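Local coordinates for glutathione peroxidase-like peroxiredoxin HYR1 (Saccharomyces cerevisiae, PDB 3CMI), which reduces hydroperoxides at the expense of thioredoxin and, as a sensor of hydroperoxide stress, oxidizes and thereby activates the transcription activator YAP1, at residues K33-V38 / G64-G69; Y50-A55 / T154-L159; K58-E63 / T162-L167. All coordinates share one frame; numbering follows the deposited sequence.

Contact 1: residues K33-V38 / G64-G69; sequences KVVLIV and GFTIIG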
ATOM      1  N   LYS A  33      13.281   2.937  -2.041  1.00 39.98           N
ATOM      2  CA  LYS A  33      12.370   2.043  -2.752  1.00 39.91           C
ATOM      3  C   LYS A  33      11.075   2.748  -3.106  1.00 39.65           C
ATOM      4  O   LYS A  33      10.566   3.556  -2.327  1.00 39.51           O
ATOM      5  CB  LYS A  33      12.049   0.798  -1.910  1.00 40.15           C
ATOM      6  CG  LYS A  33      13.042  -0.359  -2.043  1.00 41.28           C
ATOM      7  CD  LYS A  33      14.335  -0.088  -1.300  1.00 44.39           C
ATOM      8  CE  LYS A  33      15.274  -1.298  -1.330  1.00 45.46           C
ATOM      9  NZ  LYS A  33      14.832  -2.335  -0.352  1.00 46.65           N
ATOM     10  N   VAL A  34      10.555   2.443  -4.292  1.00 39.30           N
ATOM     11  CA  VAL A  34       9.186   2.791  -4.646  1.00 38.95           C
ATOM     12  C   VAL A  34       8.272   1.779  -3.948  1.00 38.99           C
ATOM     13  O   VAL A  34       8.527   0.578  -3.984  1.00 38.91           O
ATOM     14  CB  VAL A  34       8.978   2.795  -6.185  1.00 39.17           C
ATOM     15  CG1 VAL A  34       7.508   3.035  -6.553  1.00 37.93           C
ATOM     16  CG2 VAL A  34       9.877   3.846  -6.849  1.00 38.32           C
ATOM     17  N   VAL A  35       7.226   2.268  -3.292  1.00 39.08           N
ATOM     18  CA  VAL A  35       6.345   1.406  -2.502  1.00 39.32           C
ATOM     19  C   VAL A  35       4.881   1.573  -2.906  1.00 39.61           C
ATOM     20  O   VAL A  35       4.373   2.694  -3.003  1.00 39.16           O
ATOM     21  CB  VAL A  35       6.486   1.679  -0.968  1.00 39.24           C
ATOM     22  CG1 VAL A  35       5.707   0.650  -0.154  1.00 38.77           C
ATOM     23  CG2 VAL A  35       7.953   1.673  -0.544  1.00 39.78           C
ATOM     24  N   LEU A  36       4.214   0.447  -3.141  1.00 39.78           N
ATOM     25  CA  LEU A  36       2.770   0.431  -3.361  1.00 39.71           C
ATOM     26  C   LEU A  36       2.132  -0.078  -2.069  1.00 39.62           C
ATOM     27  O   LEU A  36       2.419  -1.190  -1.631  1.00 39.28           O
ATOM     28  CB  LEU A  36       2.440  -0.480  -4.549  1.00 39.91           C
ATOM     29  CG  LEU A  36       1.151  -0.408  -5.388  1.00 41.21           C
ATOM     30  CD1 LEU A  36       0.239  -1.598  -5.135  1.00 42.36           C
ATOM     31  CD2 LEU A  36       0.380   0.901  -5.218  1.00 40.60           C
ATOM     32  N   ILE A  37       1.309   0.747  -1.425  1.00 39.35           N
ATOM     33  CA  ILE A  37       0.612   0.300  -0.230  1.00 39.50           C
ATOM     34  C   ILE A  37      -0.842   0.000  -0.564  1.00 39.28           C
ATOM     35  O   ILE A  37      -1.577   0.868  -1.038  1.00 39.15           O
ATOM     36  CB  ILE A  37       0.754   1.297   0.957  1.00 39.78           C
ATOM     37  CG1 ILE A  37       2.234   1.432   1.344  1.00 40.13           C
ATOM     38  CG2 ILE A  37      -0.064   0.820   2.169  1.00 39.66           C
ATOM     39  CD1 ILE A  37       2.508   2.385   2.476  1.00 40.13           C
ATOM     40  N   VAL A  38      -1.245  -1.244  -0.322  1.00 38.85           N
ATOM     41  CA  VAL A  38      -2.579  -1.706  -0.690  1.00 38.55           C
ATOM     42  C   VAL A  38      -3.284  -2.359   0.500  1.00 38.38           C
ATOM     43  O   VAL A  38      -2.725  -3.232   1.168  1.00 38.29           O
ATOM     44  CB  VAL A  38      -2.530  -2.661  -1.927  1.00 38.30           C
ATOM     45  CG1 VAL A  38      -1.660  -3.899  -1.650  1.00 38.90           C
ATOM     46  CG2 VAL A  38      -3.920  -3.070  -2.357  1.00 38.10           C
ATOM     47  N   GLY A  64      13.956  -2.083  -7.277  1.00 37.86           N
ATOM     48  CA  GLY A  64      13.800  -1.318  -6.039  1.00 37.61           C
ATOM     49  C   GLY A  64      12.347  -0.934  -5.817  1.00 37.47           C
ATOM     50  O   GLY A  64      12.016   0.243  -5.665  1.00 37.22           O
ATOM     51  N   PHE A  65      11.483  -1.944  -5.817  1.00 37.37           N
ATOM     52  CA  PHE A  65      10.043  -1.767  -5.694  1.00 37.19           C
ATOM     53  C   PHE A  65       9.498  -2.843  -4.780  1.00 37.05           C
ATOM     54  O   PHE A  65       9.959  -3.985  -4.808  1.00 36.55           O
ATOM     55  CB  PHE A  65       9.363  -1.875  -7.061  1.00 37.56           C
ATOM     56  CG  PHE A  65       7.850  -1.898  -6.995  1.00 38.13           C
ATOM     57  CD1 PHE A  65       7.124  -0.717  -6.839  1.00 38.53           C
ATOM     58  CD2 PHE A  65       7.154  -3.108  -7.082  1.00 38.07           C
ATOM     59  CE1 PHE A  65       5.727  -0.734  -6.779  1.00 38.51           C
ATOM     60  CE2 PHE A  65       5.765  -3.140  -7.019  1.00 37.41           C
ATOM     61  CZ  PHE A  65       5.048  -1.952  -6.868  1.00 38.15           C
ATOM     62  N   THR A  66       8.510  -2.478  -3.972  1.00 36.72           N
ATOM     63  CA  THR A  66       7.828  -3.462  -3.146  1.00 36.48           C
ATOM     64  C   THR A  66       6.360  -3.110  -2.954  1.00 36.24           C
ATOM     65  O   THR A  66       5.939  -1.994  -3.266  1.00 36.40           O
ATOM     66  CB  THR A  66       8.539  -3.672  -1.785  1.00 36.52           C
ATOM     67  OG1 THR A  66       8.086  -4.900  -1.207  1.00 36.82           O
ATOM     68  CG2 THR A  66       8.274  -2.504  -0.825  1.00 35.95           C
ATOM     69  N   ILE A  67       5.591  -4.084  -2.468  1.00 35.96           N
ATOM     70  CA  ILE A  67       4.185  -3.895  -2.122  1.00 35.51           C
ATOM     71  C   ILE A  67       3.965  -4.307  -0.673  1.00 35.73           C
ATOM     72  O   ILE A  67       4.346  -5.409  -0.274  1.00 34.87           O
ATOM     73  CB  ILE A  67       3.238  -4.720  -3.028  1.00 35.73           C
ATOM     74  CG1 ILE A  67       3.476  -4.384  -4.509  1.00 35.43           C
ATOM     75  CG2 ILE A  67       1.769  -4.455  -2.659  1.00 34.91           C
ATOM     76  CD1 ILE A  67       2.760  -5.299  -5.469  1.00 35.88           C
ATOM     77  N   ILE A  68       3.366  -3.416   0.111  1.00 35.43           N
ATOM     78  CA  ILE A  68       2.991  -3.760   1.480  1.00 35.85           C
ATOM     79  C   ILE A  68       1.474  -3.942   1.508  1.00 36.10           C
ATOM     80  O   ILE A  68       0.721  -3.000   1.241  1.00 35.87           O
ATOM     81  CB  ILE A  68       3.460  -2.688   2.518  1.00 35.90           C
ATOM     82  CG1 ILE A  68       4.910  -2.238   2.251  1.00 34.95           C
ATOM     83  CG2 ILE A  68       3.281  -3.201   3.957  1.00 35.86           C
ATOM     84  CD1 ILE A  68       5.980  -3.361   2.302  1.00 34.98           C
ATOM     85  N   GLY A  69       1.035  -5.170   1.781  1.00 36.00           N
ATOM     86  CA  GLY A  69      -0.393  -5.489   1.816  1.00 36.18           C
ATOM     87  C   GLY A  69      -0.942  -5.481   3.229  1.00 36.04           C
ATOM     88  O   GLY A  69      -0.414  -6.160   4.101  1.00 36.65           O
TER
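V34 presents its CG1 methyl to the edge of the F65 ring, in the ring plane, with CG1 3.8 Å from CD1. F65 has CG anti to its backbone N (chi1 172°), and the ring reaches across to the neighbouring strand, with V34 O and L36 CB oblique to it: F65 CD1 comes to 3.4 Å from V34 O, and its CZ reaches L36 CB at 3.8 Å. Further along this face, L36 and I67 lie side by side and point the same way. V38 crosses I67 obliquely; it holds CG1 between its backbone N and carbonyl carbon, which turns this methyl toward I67 CG2, 3.6 Å from V38 CG1. Branched and aromatic residues suit this face because helices 47-60 and 160-167 cover it: L53 rests on L36, while I163 and L167 rest on F65.

On the opposite face V35 and T66 stand side by side, and V35 CG1 also meets I68 CG1 at 3.8 Å. Here the cover comes from loop residues such as L30, P99 and M101.

Between the two layers of side chains the strands, partners in a beta-alpha-beta unit, run nearly parallel, about 20° apart, in step from V34 with F65 to V38 with G69. Their bonds step from one strand to the other: V34 N gives to G64 O, T66 N to V34 O, and L36 N to T66 O, at 3.0 Å, is nearly straight, as is V38 N to I68 O. G64 leads into the strand with a positive phi of 93°, where a side chain would jam against the preceding carbonyl, so glycine fits.

V35 and I37 bond on to V140 and F138, making 34-41 an inner strand. With its buried peptide groups paired within the sheet, the strand can carry almost purely apolar side chains.

Contact 2: residues Y50-A55 / T154-L159; sequences YKELEA and TKPSSL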
ATOM      1  N   TYR A  50      -5.194 -10.283  -6.317  1.00 38.79           N
ATOM      2  CA  TYR A  50      -3.907 -10.725  -5.786  1.00 38.84           C
ATOM      3  C   TYR A  50      -2.944 -11.164  -6.887  1.00 38.81           C
ATOM      4  O   TYR A  50      -1.734 -10.965  -6.775  1.00 38.81           O
ATOM      5  CB  TYR A  50      -4.100 -11.854  -4.770  1.00 39.10           C
ATOM      6  CG  TYR A  50      -4.953 -11.460  -3.586  1.00 39.29           C
ATOM      7  CD1 TYR A  50      -6.291 -11.834  -3.517  1.00 39.61           C
ATOM      8  CD2 TYR A  50      -4.423 -10.709  -2.539  1.00 39.29           C
ATOM      9  CE1 TYR A  50      -7.086 -11.469  -2.438  1.00 39.77           C
ATOM     10  CE2 TYR A  50      -5.210 -10.341  -1.453  1.00 39.64           C
ATOM     11  CZ  TYR A  50      -6.541 -10.724  -1.410  1.00 39.54           C
ATOM     12  OH  TYR A  50      -7.331 -10.369  -0.344  1.00 39.65           O
ATOM     13  N   LYS A  51      -3.486 -11.764  -7.945  1.00 38.66           N
ATOM     14  CA  LYS A  51      -2.680 -12.174  -9.089  1.00 38.59           C
ATOM     15  C   LYS A  51      -2.034 -10.972  -9.779  1.00 38.48           C
ATOM     16  O   LYS A  51      -0.850 -11.013 -10.115  1.00 38.52           O
ATOM     17  CB  LYS A  51      -3.511 -12.988 -10.085  1.00 38.64           C
ATOM     18  CG  LYS A  51      -3.714 -14.445  -9.690  1.00 38.63           C
ATOM     19  CD  LYS A  51      -4.146 -15.284 -10.886  1.00 38.57           C
ATOM     20  CE  LYS A  51      -4.402 -16.728 -10.480  1.00 38.89           C
ATOM     21  NZ  LYS A  51      -4.623 -17.619 -11.655  1.00 38.79           N
ATOM     22  N   GLU A  52      -2.812  -9.906  -9.974  1.00 38.27           N
ATOM     23  CA  GLU A  52      -2.311  -8.681 -10.601  1.00 38.10           C
ATOM     24  C   GLU A  52      -1.237  -7.988  -9.756  1.00 38.05           C
ATOM     25  O   GLU A  52      -0.247  -7.494 -10.294  1.00 38.30           O
ATOM     26  CB  GLU A  52      -3.454  -7.710 -10.935  1.00 38.11           C
ATOM     27  CG  GLU A  52      -4.212  -8.056 -12.216  1.00 38.11           C
ATOM     28  CD  GLU A  52      -4.848  -6.841 -12.893  1.00 38.67           C
ATOM     29  OE1 GLU A  52      -5.995  -6.964 -13.383  1.00 38.60           O
ATOM     30  OE2 GLU A  52      -4.203  -5.769 -12.952  1.00 38.07           O
ATOM     31  N   LEU A  53      -1.439  -7.960  -8.437  1.00 37.75           N
ATOM     32  CA  LEU A  53      -0.464  -7.383  -7.512  1.00 37.35           C
ATOM     33  C   LEU A  53       0.838  -8.170  -7.522  1.00 37.40           C
ATOM     34  O   LEU A  53       1.920  -7.585  -7.590  1.00 37.50           O
ATOM     35  CB  LEU A  53      -1.029  -7.326  -6.090  1.00 37.39           C
ATOM     36  CG  LEU A  53      -2.137  -6.307  -5.819  1.00 36.68           C
ATOM     37  CD1 LEU A  53      -2.849  -6.651  -4.525  1.00 36.08           C
ATOM     38  CD2 LEU A  53      -1.595  -4.878  -5.795  1.00 35.26           C
ATOM     39  N   GLU A  54       0.721  -9.495  -7.455  1.00 37.31           N
ATOM     40  CA  GLU A  54       1.871 -10.397  -7.495  1.00 37.04           C
ATOM     41  C   GLU A  54       2.669 -10.240  -8.791  1.00 37.12           C
ATOM     42  O   GLU A  54       3.902 -10.256  -8.767  1.00 37.09           O
ATOM     43  CB  GLU A  54       1.419 -11.848  -7.297  1.00 36.93           C
ATOM     44  CG  GLU A  54       2.545 -12.899  -7.236  1.00 36.78           C
ATOM     45  CD  GLU A  54       3.503 -12.723  -6.060  1.00 36.67           C
ATOM     46  OE1 GLU A  54       4.535 -13.419  -6.048  1.00 37.52           O
ATOM     47  OE2 GLU A  54       3.244 -11.903  -5.153  1.00 35.99           O
ATOM     48  N   ALA A  55       1.962 -10.068  -9.910  1.00 37.00           N
ATOM     49  CA  ALA A  55       2.595  -9.842 -11.205  1.00 37.03           C
ATOM     50  C   ALA A  55       3.395  -8.538 -11.206  1.00 37.11           C
ATOM     51  O   ALA A  55       4.509  -8.491 -11.720  1.00 37.27           O
ATOM     52  CB  ALA A  55       1.554  -9.848 -12.334  1.00 36.90           C
ATOM     53  N   THR A 154      -8.988   0.811  -9.978  1.00 38.09           N
ATOM     54  CA  THR A 154      -7.847   0.946 -10.882  1.00 38.07           C
ATOM     55  C   THR A 154      -6.952  -0.267 -10.700  1.00 37.65           C
ATOM     56  O   THR A 154      -6.501  -0.558  -9.592  1.00 37.44           O
ATOM     57  CB  THR A 154      -7.050   2.290 -10.750  1.00 38.08           C
ATOM     58  OG1 THR A 154      -5.717   2.047 -10.291  1.00 39.28           O
ATOM     59  CG2 THR A 154      -7.737   3.272  -9.857  1.00 37.84           C
ATOM     60  N   LYS A 155      -6.735  -0.984 -11.797  1.00 37.20           N
ATOM     61  CA  LYS A 155      -5.993  -2.235 -11.774  1.00 37.07           C
ATOM     62  C   LYS A 155      -4.503  -1.966 -11.553  1.00 36.63           C
ATOM     63  O   LYS A 155      -3.980  -0.965 -12.041  1.00 36.34           O
ATOM     64  CB  LYS A 155      -6.241  -3.035 -13.055  1.00 37.18           C
ATOM     65  CG  LYS A 155      -7.701  -3.027 -13.516  1.00 38.64           C
ATOM     66  CD  LYS A 155      -8.239  -4.431 -13.803  1.00 40.87           C
ATOM     67  CE  LYS A 155      -8.758  -5.103 -12.520  1.00 41.81           C
ATOM     68  NZ  LYS A 155      -9.449  -6.404 -12.782  1.00 42.31           N
ATOM     69  N   PRO A 156      -3.825  -2.838 -10.777  1.00 36.25           N
ATOM     70  CA  PRO A 156      -2.404  -2.653 -10.482  1.00 36.13           C
ATOM     71  C   PRO A 156      -1.549  -2.468 -11.735  1.00 35.97           C
ATOM     72  O   PRO A 156      -0.648  -1.629 -11.744  1.00 35.73           O
ATOM     73  CB  PRO A 156      -2.029  -3.950  -9.750  1.00 36.30           C
ATOM     74  CG  PRO A 156      -3.291  -4.375  -9.104  1.00 35.97           C
ATOM     75  CD  PRO A 156      -4.362  -4.039 -10.108  1.00 36.25           C
ATOM     76  N   SER A 157      -1.844  -3.234 -12.783  1.00 36.26           N
ATOM     77  CA  SER A 157      -1.135  -3.137 -14.063  1.00 36.24           C
ATOM     78  C   SER A 157      -1.166  -1.723 -14.662  1.00 36.27           C
ATOM     79  O   SER A 157      -0.211  -1.299 -15.318  1.00 36.48           O
ATOM     80  CB  SER A 157      -1.712  -4.144 -15.061  1.00 36.40           C
ATOM     81  OG  SER A 157      -3.101  -3.923 -15.266  1.00 36.76           O
ATOM     82  N   SER A 158      -2.258  -0.998 -14.426  1.00 36.04           N
ATOM     83  CA  SER A 158      -2.423   0.371 -14.934  1.00 35.82           C
ATOM     84  C   SER A 158      -1.438   1.381 -14.325  1.00 35.49           C
ATOM     85  O   SER A 158      -1.256   2.483 -14.857  1.00 35.24           O
ATOM     86  CB  SER A 158      -3.860   0.837 -14.709  1.00 36.10           C
ATOM     87  OG  SER A 158      -4.742   0.160 -15.590  1.00 37.29           O
ATOM     88  N   LEU A 159      -0.813   0.984 -13.217  1.00 34.70           N
ATOM     89  CA  LEU A 159       0.137   1.805 -12.467  1.00 34.48           C
ATOM     90  C   LEU A 159       1.591   1.595 -12.899  1.00 34.17           C
ATOM     91  O   LEU A 159       2.491   2.275 -12.394  1.00 34.01           O
ATOM     92  CB  LEU A 159       0.027   1.470 -10.970  1.00 34.26           C
ATOM     93  CG  LEU A 159      -0.844   2.255  -9.982  1.00 35.55           C
ATOM     94  CD1 LEU A 159      -2.170   2.752 -10.562  1.00 34.86           C
ATOM     95  CD2 LEU A 159      -1.067   1.420  -8.711  1.00 34.76           C
TER
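The carboxylate of E52 is approached from both faces and at both oxygens by K155, P156 and S157. On one side S157 OG donates to E52 OE2 across 3.2 Å, coming from above the carboxylate plane, 37° out of it. On the other side lie the CD methylene of P156, 3.3 Å from E52 OE2, and the aliphatic chain of K155. That lysine bends at chi2 and chi3 and runs past OE1, which it touches with both CD and CE; its NZ forms a salt bridge with E52 OE1 at 3.6 Å. S157 also directs its backbone N at E52 OE2, a weak bond of 3.5 Å but a straight one (167° at the hydrogen).

E52 reaches this place because its chain is extended beyond CG, carrying the carboxylate away from helix 47-60 and across the proline. S157 keeps OG between its backbone N and carbonyl carbon (chi1 58°), which places the hydroxyl near its own amide, and the two share OE2.

Below the charged group the contact is apolar. The proline ring crosses both E52 and L53 at about a right angle; P156 CG lies 3.8 Å from L53 CD2 and also touches the CB of E52. P156 opens the 3-10 segment 156-159; its fixed phi suits the turn. L53 continues inward onto L36 of the sheet, so this packing is continuous with the core.

The chemistry is thus graded, apolar underneath and ionic at the surface. The positive K155 and the amide at the start of the 3-10 turn would both be expected to favour the ionised form of E52. Through these bonds its carboxylate ties the loop before helix 160-167 to helix 47-60.

Contact 3: residues K58-E63 / T162-L167; sequences KRYKDE and TIEELL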
ATOM      1  N   LYS A  58       6.509  -9.222  -8.903  1.00 36.69           N
ATOM      2  CA  LYS A  58       7.472 -10.051  -9.632  1.00 36.72           C
ATOM      3  C   LYS A  58       8.211  -9.243 -10.699  1.00 36.30           C
ATOM      4  O   LYS A  58       9.430  -9.350 -10.851  1.00 36.16           O
ATOM      5  CB  LYS A  58       6.773 -11.249 -10.281  1.00 36.93           C
ATOM      6  CG  LYS A  58       6.271 -12.288  -9.294  1.00 38.39           C
ATOM      7  CD  LYS A  58       5.883 -13.570 -10.014  1.00 40.73           C
ATOM      8  CE  LYS A  58       5.407 -14.638  -9.038  1.00 42.39           C
ATOM      9  NZ  LYS A  58       6.451 -15.028  -8.037  1.00 43.99           N
ATOM     10  N   ARG A  59       7.468  -8.415 -11.423  1.00 35.93           N
ATOM     11  CA  ARG A  59       8.038  -7.655 -12.528  1.00 35.93           C
ATOM     12  C   ARG A  59       9.109  -6.646 -12.092  1.00 35.59           C
ATOM     13  O   ARG A  59      10.188  -6.571 -12.695  1.00 35.25           O
ATOM     14  CB  ARG A  59       6.930  -6.967 -13.330  1.00 35.71           C
ATOM     15  CG  ARG A  59       7.459  -5.965 -14.314  1.00 36.67           C
ATOM     16  CD  ARG A  59       6.565  -5.775 -15.513  1.00 35.71           C
ATOM     17  NE  ARG A  59       7.454  -5.604 -16.645  1.00 38.68           N
ATOM     18  CZ  ARG A  59       7.585  -6.452 -17.654  1.00 36.94           C
ATOM     19  NH1 ARG A  59       6.832  -7.537 -17.747  1.00 36.56           N
ATOM     20  NH2 ARG A  59       8.455  -6.173 -18.606  1.00 40.72           N
ATOM     21  N   TYR A  60       8.816  -5.918 -11.018  1.00 35.42           N
ATOM     22  CA  TYR A  60       9.582  -4.734 -10.638  1.00 35.57           C
ATOM     23  C   TYR A  60      10.414  -4.845  -9.367  1.00 36.01           C
ATOM     24  O   TYR A  60      11.220  -3.958  -9.084  1.00 36.03           O
ATOM     25  CB  TYR A  60       8.643  -3.533 -10.506  1.00 35.08           C
ATOM     26  CG  TYR A  60       8.028  -3.091 -11.814  1.00 34.84           C
ATOM     27  CD1 TYR A  60       8.825  -2.611 -12.854  1.00 34.08           C
ATOM     28  CD2 TYR A  60       6.648  -3.137 -12.007  1.00 34.88           C
ATOM     29  CE1 TYR A  60       8.261  -2.192 -14.055  1.00 34.92           C
ATOM     30  CE2 TYR A  60       6.073  -2.721 -13.211  1.00 33.88           C
ATOM     31  CZ  TYR A  60       6.886  -2.252 -14.223  1.00 34.65           C
ATOM     32  OH  TYR A  60       6.332  -1.850 -15.412  1.00 34.32           O
ATOM     33  N   LYS A  61      10.219  -5.906  -8.590  1.00 36.74           N
ATOM     34  CA  LYS A  61      10.868  -5.991  -7.275  1.00 37.41           C
ATOM     35  C   LYS A  61      12.374  -5.693  -7.302  1.00 37.52           C
ATOM     36  O   LYS A  61      12.885  -5.003  -6.416  1.00 37.75           O
ATOM     37  CB  LYS A  61      10.563  -7.318  -6.556  1.00 37.56           C
ATOM     38  CG  LYS A  61      11.033  -8.600  -7.252  1.00 37.95           C
ATOM     39  CD  LYS A  61      10.727  -9.815  -6.368  1.00 37.93           C
ATOM     40  CE  LYS A  61      10.962 -11.126  -7.101  1.00 39.82           C
ATOM     41  NZ  LYS A  61      12.403 -11.567  -7.071  1.00 42.20           N
ATOM     42  N   ASP A  62      13.069  -6.179  -8.328  1.00 37.66           N
ATOM     43  CA  ASP A  62      14.521  -5.993  -8.428  1.00 37.97           C
ATOM     44  C   ASP A  62      14.962  -4.643  -8.997  1.00 37.91           C
ATOM     45  O   ASP A  62      16.160  -4.380  -9.133  1.00 37.70           O
ATOM     46  CB  ASP A  62      15.172  -7.162  -9.166  1.00 38.37           C
ATOM     47  CG  ASP A  62      15.149  -8.436  -8.351  1.00 39.72           C
ATOM     48  OD1 ASP A  62      15.465  -8.385  -7.138  1.00 40.75           O
ATOM     49  OD2 ASP A  62      14.817  -9.495  -8.926  1.00 42.96           O
ATOM     50  N   GLU A  63      13.988  -3.792  -9.319  1.00 37.90           N
ATOM     51  CA  GLU A  63      14.248  -2.401  -9.680  1.00 38.03           C
ATOM     52  C   GLU A  63      14.255  -1.502  -8.439  1.00 37.98           C
ATOM     53  O   GLU A  63      14.531  -0.304  -8.538  1.00 38.15           O
ATOM     54  CB  GLU A  63      13.194  -1.897 -10.676  1.00 38.08           C
ATOM     55  CG  GLU A  63      13.045  -2.741 -11.936  1.00 38.72           C
ATOM     56  CD  GLU A  63      14.268  -2.677 -12.835  1.00 40.45           C
ATOM     57  OE1 GLU A  63      14.784  -1.559 -13.052  1.00 41.85           O
ATOM     58  OE2 GLU A  63      14.711  -3.739 -13.325  1.00 40.71           O
ATOM     59  N   THR A 162       3.573   4.730 -14.240  1.00 31.88           N
ATOM     60  CA  THR A 162       3.835   5.629 -13.124  1.00 31.96           C
ATOM     61  C   THR A 162       4.928   5.065 -12.201  1.00 31.83           C
ATOM     62  O   THR A 162       5.805   5.799 -11.743  1.00 31.83           O
ATOM     63  CB  THR A 162       2.546   5.888 -12.317  1.00 32.12           C
ATOM     64  OG1 THR A 162       1.549   6.443 -13.179  1.00 32.11           O
ATOM     65  CG2 THR A 162       2.801   6.845 -11.145  1.00 32.07           C
ATOM     66  N   ILE A 163       4.872   3.763 -11.932  1.00 32.00           N
ATOM     67  CA  ILE A 163       5.915   3.097 -11.136  1.00 31.77           C
ATOM     68  C   ILE A 163       7.276   3.247 -11.816  1.00 31.81           C
ATOM     69  O   ILE A 163       8.274   3.538 -11.154  1.00 31.75           O
ATOM     70  CB  ILE A 163       5.574   1.606 -10.838  1.00 32.00           C
ATOM     71  CG1 ILE A 163       4.384   1.521  -9.875  1.00 31.98           C
ATOM     72  CG2 ILE A 163       6.769   0.860 -10.196  1.00 32.10           C
ATOM     73  CD1 ILE A 163       3.757   0.142  -9.763  1.00 31.43           C
ATOM     74  N   GLU A 164       7.301   3.089 -13.138  1.00 31.71           N
ATOM     75  CA  GLU A 164       8.548   3.185 -13.896  1.00 31.88           C
ATOM     76  C   GLU A 164       9.191   4.569 -13.810  1.00 32.20           C
ATOM     77  O   GLU A 164      10.410   4.663 -13.677  1.00 32.05           O
ATOM     78  CB  GLU A 164       8.363   2.731 -15.354  1.00 31.90           C
ATOM     79  CG  GLU A 164       8.259   1.213 -15.466  1.00 31.65           C
ATOM     80  CD  GLU A 164       8.342   0.675 -16.881  1.00 31.30           C
ATOM     81  OE1 GLU A 164       8.869   1.365 -17.783  1.00 30.65           O
ATOM     82  OE2 GLU A 164       7.886  -0.471 -17.085  1.00 30.25           O
ATOM     83  N   GLU A 165       8.388   5.633 -13.867  1.00 32.43           N
ATOM     84  CA  GLU A 165       8.945   6.990 -13.763  1.00 33.17           C
ATOM     85  C   GLU A 165       9.460   7.333 -12.364  1.00 32.83           C
ATOM     86  O   GLU A 165      10.403   8.111 -12.219  1.00 32.75           O
ATOM     87  CB  GLU A 165       8.007   8.074 -14.335  1.00 33.11           C
ATOM     88  CG  GLU A 165       6.682   8.295 -13.624  1.00 34.23           C
ATOM     89  CD  GLU A 165       5.729   9.211 -14.410  1.00 34.55           C
ATOM     90  OE1 GLU A 165       6.195  10.000 -15.260  1.00 36.25           O
ATOM     91  OE2 GLU A 165       4.502   9.149 -14.172  1.00 37.24           O
ATOM     92  N   LEU A 166       8.847   6.739 -11.342  1.00 32.84           N
ATOM     93  CA  LEU A 166       9.327   6.883  -9.963  1.00 32.97           C
ATOM     94  C   LEU A 166      10.609   6.088  -9.726  1.00 33.03           C
ATOM     95  O   LEU A 166      11.469   6.503  -8.950  1.00 32.92           O
ATOM     96  CB  LEU A 166       8.258   6.453  -8.956  1.00 32.80           C
ATOM     97  CG  LEU A 166       6.958   7.252  -8.854  1.00 32.74           C
ATOM     98  CD1 LEU A 166       6.072   6.628  -7.792  1.00 32.51           C
ATOM     99  CD2 LEU A 166       7.219   8.720  -8.540  1.00 32.87           C
ATOM    100  N   LEU A 167      10.732   4.945 -10.392  1.00 33.19           N
ATOM    101  CA  LEU A 167      11.923   4.111 -10.249  1.00 33.68           C
ATOM    102  C   LEU A 167      13.157   4.795 -10.839  1.00 34.31           C
ATOM    103  O   LEU A 167      14.279   4.572 -10.376  1.00 34.41           O
ATOM    104  CB  LEU A 167      11.705   2.734 -10.887  1.00 33.41           C
ATOM    105  CG  LEU A 167      10.798   1.720 -10.180  1.00 32.97           C
ATOM    106  CD1 LEU A 167      10.383   0.631 -11.152  1.00 33.12           C
ATOM    107  CD2 LEU A 167      11.467   1.103  -8.959  1.00 32.87           C
TER
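This is a helix-to-helix packing in which the last part of helix 47-60 and the residues after it meet helix 160-167, with one buried ring and one side-chain hydrogen bond: Y60 faces I163, E164 and L167, both helices lying on the same face of the central sheet. Y60 OH donates to E164 OE2 at 2.7 Å, using the anti lone pair of that oxygen. The acceptor sits at the edge of the ring, near its plane, and ring and carboxylate are turned 68° apart. The extended chain of E164 brings its acid back toward the tyrosine, although the CB itself does not aim there. I163 CG2 lies over one face of the ring at 4.4 Å from CD2, while R59 CG covers the opposite face, 3.5 Å above its centre. L167 CD1 approaches CD1 of Y60 obliquely at 4.0 Å and also touches E63 CB; its other methyl, CD2, lies 3.4 Å from E63 O.

Tyrosine suits the spot: its ring packs on F65 of the sheet and its hydroxyl reaches the more exposed rim, where a glutamate can accept its hydrogen bond. Branched I163 and L167 fill the inner side, over F65 too. The pairing of the helix after the first parallel strand with the C-terminal helix, on one face of the mixed sheet, is as in the thioredoxin fold, to whose clan the glutathione peroxidase family belongs.

How the contacts relate
From the N terminus the chain enters strand 34-41, passes through helix 47-60 and returns along strand 65-72, where contact 1 closes a beta-alpha-beta loop of 25 intervening residues. Contacts 2 and 3 each start from that helix and close far longer loops, with 98 residues between their segments, at the approach to helix 160-167 and on the helix itself. Both therefore cross contact 1, and they cross each other, because all segments alternate along the chain. In space contact 1 lies beneath both: L36 and I67 touch L53 of contact 2, and F65 touches Y60 and I163 of contact 3. Together they bind sheet, first helix and C-terminal helix into one layered unit.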